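Local atomic coordinates of tricorn protease (Thermoplasma acidophilum, PDB entry 1K32), a protein that acts as a serine protease in protein degradation, part of a protein disassembly line in which beta-propeller domains are thought to gate substrate access. Residues A[168-173]-A[207-212]. Numbering follows the deposited sequence.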
ATOM      1  N   ARG A 168     -24.302  -6.586  68.076  1.00 20.11           N
ATOM      2  CA  ARG A 168     -23.334  -7.060  67.101  1.00 20.56           C
ATOM      3  C   ARG A 168     -24.025  -8.001  66.131  1.00 19.97           C
ATOM      4  O   ARG A 168     -24.689  -8.935  66.562  1.00 19.44           O
ATOM      5  CB  ARG A 168     -22.200  -7.811  67.795  1.00 21.81           C
ATOM      6  CG  ARG A 168     -21.225  -6.911  68.524  1.00 23.24           C
ATOM      7  CD  ARG A 168     -20.149  -7.714  69.223  1.00 21.51           C
ATOM      8  NE  ARG A 168     -19.009  -6.865  69.542  1.00 20.12           N
ATOM      9  CZ  ARG A 168     -17.846  -7.293  70.028  1.00 22.59           C
ATOM     10  NH1 ARG A 168     -16.878  -6.405  70.256  1.00 19.19           N
ATOM     11  NH2 ARG A 168     -17.647  -8.590  70.298  1.00 19.59           N
ATOM     12  N   ASN A 169     -23.865  -7.740  64.833  1.00 19.36           N
ATOM     13  CA  ASN A 169     -24.459  -8.559  63.772  1.00 21.28           C
ATOM     14  C   ASN A 169     -25.966  -8.668  63.914  1.00 20.68           C
ATOM     15  O   ASN A 169     -26.573  -9.643  63.468  1.00 21.07           O
ATOM     16  CB  ASN A 169     -23.853  -9.965  63.801  1.00 22.09           C
ATOM     17  CG  ASN A 169     -22.352  -9.934  63.883  1.00 21.25           C
ATOM     18  OD1 ASN A 169     -21.758 -10.535  64.771  1.00 24.67           O
ATOM     19  ND2 ASN A 169     -21.729  -9.235  62.958  1.00 21.70           N
ATOM     20  N   THR A 170     -26.568  -7.648  64.509  1.00 20.95           N
ATOM     21  CA  THR A 170     -27.995  -7.644  64.777  1.00 21.24           C
ATOM     22  C   THR A 170     -28.982  -7.207  63.676  1.00 21.45           C
ATOM     23  O   THR A 170     -30.121  -6.828  63.972  1.00 20.52           O
ATOM     24  CB  THR A 170     -28.258  -6.847  66.074  1.00 23.05           C
ATOM     25  OG1 THR A 170     -27.439  -5.669  66.086  1.00 21.80           O
ATOM     26  CG2 THR A 170     -27.914  -7.696  67.290  1.00 21.70           C
ATOM     27  N   PHE A 171     -28.564  -7.270  62.414  1.00 19.63           N
ATOM     28  CA  PHE A 171     -29.476  -6.935  61.316  1.00 19.80           C
ATOM     29  C   PHE A 171     -30.302  -8.199  61.020  1.00 21.04           C
ATOM     30  O   PHE A 171     -29.948  -9.278  61.483  1.00 20.47           O
ATOM     31  CB  PHE A 171     -28.680  -6.487  60.073  1.00 18.83           C
ATOM     32  CG  PHE A 171     -27.472  -7.323  59.791  1.00 19.99           C
ATOM     33  CD1 PHE A 171     -27.594  -8.576  59.179  1.00 16.45           C
ATOM     34  CD2 PHE A 171     -26.204  -6.884  60.188  1.00 19.10           C
ATOM     35  CE1 PHE A 171     -26.474  -9.386  58.970  1.00 16.74           C
ATOM     36  CE2 PHE A 171     -25.064  -7.694  59.986  1.00 17.96           C
ATOM     37  CZ  PHE A 171     -25.201  -8.946  59.377  1.00 18.74           C
ATOM     38  N   GLU A 172     -31.401  -8.080  60.280  1.00 20.33           N
ATOM     39  CA  GLU A 172     -32.223  -9.259  59.982  1.00 22.89           C
ATOM     40  C   GLU A 172     -31.515 -10.232  59.025  1.00 22.54           C
ATOM     41  O   GLU A 172     -30.691  -9.820  58.203  1.00 21.42           O
ATOM     42  CB  GLU A 172     -33.567  -8.848  59.359  1.00 22.46           C
ATOM     43  CG  GLU A 172     -34.451  -7.926  60.226  1.00 24.83           C
ATOM     44  CD  GLU A 172     -35.047  -8.603  61.467  1.00 25.10           C
ATOM     45  OE1 GLU A 172     -35.603  -7.875  62.307  1.00 25.65           O
ATOM     46  OE2 GLU A 172     -34.973  -9.845  61.612  1.00 24.72           O
ATOM     47  N   LEU A 173     -31.840 -11.517  59.147  1.00 20.96           N
ATOM     48  CA  LEU A 173     -31.284 -12.554  58.279  1.00 20.85           C
ATOM     49  C   LEU A 173     -32.431 -13.319  57.621  1.00 21.15           C
ATOM     50  O   LEU A 173     -32.602 -14.514  57.853  1.00 19.55           O
ATOM     51  CB  LEU A 173     -30.438 -13.534  59.079  1.00 23.84           C
ATOM     52  CG  LEU A 173     -29.105 -13.076  59.673  1.00 26.68           C
ATOM     53  CD1 LEU A 173     -28.506 -14.239  60.439  1.00 25.72           C
ATOM     54  CD2 LEU A 173     -28.162 -12.617  58.588  1.00 23.04           C
ATOM     55  N   SER A 207     -32.000 -10.201  66.307  1.00 21.43           N
ATOM     56  CA  SER A 207     -32.033  -9.063  65.410  1.00 22.03           C
ATOM     57  C   SER A 207     -32.913  -7.921  65.916  1.00 22.82           C
ATOM     58  O   SER A 207     -33.769  -8.109  66.781  1.00 21.95           O
ATOM     59  CB  SER A 207     -32.547  -9.514  64.046  1.00 21.96           C
ATOM     60  OG  SER A 207     -33.871  -9.995  64.160  1.00 24.18           O
ATOM     61  N   SER A 208     -32.677  -6.735  65.372  1.00 22.11           N
ATOM     62  CA  SER A 208     -33.466  -5.546  65.703  1.00 23.61           C
ATOM     63  C   SER A 208     -33.762  -5.282  67.170  1.00 23.85           C
ATOM     64  O   SER A 208     -34.925  -5.213  67.580  1.00 23.29           O
ATOM     65  CB  SER A 208     -34.785  -5.588  64.937  1.00 19.57           C
ATOM     66  OG  SER A 208     -34.523  -5.692  63.553  1.00 24.63           O
ATOM     67  N   PRO A 209     -32.714  -5.111  67.983  1.00 25.28           N
ATOM     68  CA  PRO A 209     -32.960  -4.849  69.398  1.00 25.84           C
ATOM     69  C   PRO A 209     -33.471  -3.423  69.656  1.00 25.13           C
ATOM     70  O   PRO A 209     -33.086  -2.480  68.977  1.00 24.64           O
ATOM     71  CB  PRO A 209     -31.598  -5.107  70.029  1.00 28.09           C
ATOM     72  CG  PRO A 209     -30.644  -4.622  68.923  1.00 27.89           C
ATOM     73  CD  PRO A 209     -31.273  -5.249  67.702  1.00 23.62           C
ATOM     74  N   VAL A 210     -34.375  -3.294  70.621  1.00 26.08           N
ATOM     75  CA  VAL A 210     -34.917  -1.997  71.021  1.00 25.81           C
ATOM     76  C   VAL A 210     -35.103  -2.010  72.527  1.00 26.97           C
ATOM     77  O   VAL A 210     -35.186  -3.077  73.144  1.00 26.32           O
ATOM     78  CB  VAL A 210     -36.292  -1.688  70.384  1.00 26.09           C
ATOM     79  CG1 VAL A 210     -36.134  -1.451  68.891  1.00 21.80           C
ATOM     80  CG2 VAL A 210     -37.282  -2.825  70.694  1.00 21.72           C
ATOM     81  N   ILE A 211     -35.178  -0.821  73.112  1.00 27.35           N
ATOM     82  CA  ILE A 211     -35.356  -0.686  74.549  1.00 28.92           C
ATOM     83  C   ILE A 211     -36.636   0.065  74.903  1.00 29.78           C
ATOM     84  O   ILE A 211     -36.923   1.135  74.370  1.00 28.10           O
ATOM     85  CB  ILE A 211     -34.157   0.046  75.195  1.00 29.67           C
ATOM     86  CG1 ILE A 211     -32.939  -0.882  75.197  1.00 31.37           C
ATOM     87  CG2 ILE A 211     -34.502   0.482  76.626  1.00 29.34           C
ATOM     88  CD1 ILE A 211     -31.660  -0.225  75.677  1.00 32.45           C
ATOM     89  N   VAL A 212     -37.418  -0.535  75.789  1.00 30.24           N
ATOM     90  CA  VAL A 212     -38.654   0.071  76.265  1.00 30.79           C
ATOM     91  C   VAL A 212     -38.612  -0.107  77.772  1.00 31.71           C
ATOM     92  O   VAL A 212     -38.540  -1.232  78.272  1.00 28.30           O
ATOM     93  CB  VAL A 212     -39.894  -0.628  75.682  1.00 31.46           C
ATOM     94  CG1 VAL A 212     -41.161   0.029  76.222  1.00 30.96           C
ATOM     95  CG2 VAL A 212     -39.872  -0.530  74.158  1.00 29.33           C
TER
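The carboxylate of E172 turns one face to the hydroxyls of S207 and S208, and both donate to it from the same side, above its plane. S208 OG lies 2.7 Å from E172 OE1, 40° out of the plane, and S207 OG lies 2.8 Å from E172 OE2, 51° out. At the oxygens, R250 makes a salt bridge to OE2 and the backbone N of H251 bonds to OE1. F171 turns its CB away from the strand, and N169 O sits over the centre of one face of its ring. A glutamate suits this place because its chain, bent at chi2 (-70°), brings two acceptors to neighbouring serines, whose small side chains let it come close. With an alanine here, both hydroxyls would probably lose these acceptors and R250 this countercharge. The backbones are joined where S208 N donates to T170 O at 2.9 Å, while S207 CA makes a CH···O contact with that oxygen. T170 sets its CB 3.8 Å from P209 CD, and its hydroxyl bonds to H156. P209 has no N-H needing a partner, and the side chains of T170 and P209 cross at about a right angle. The contact joins successive four-stranded antiparallel blades of a beta-propeller: the loop after strand 163-168 packs against the start of the next blade's first strand, and E172 reaches on to strand 249-254 of the blade beyond.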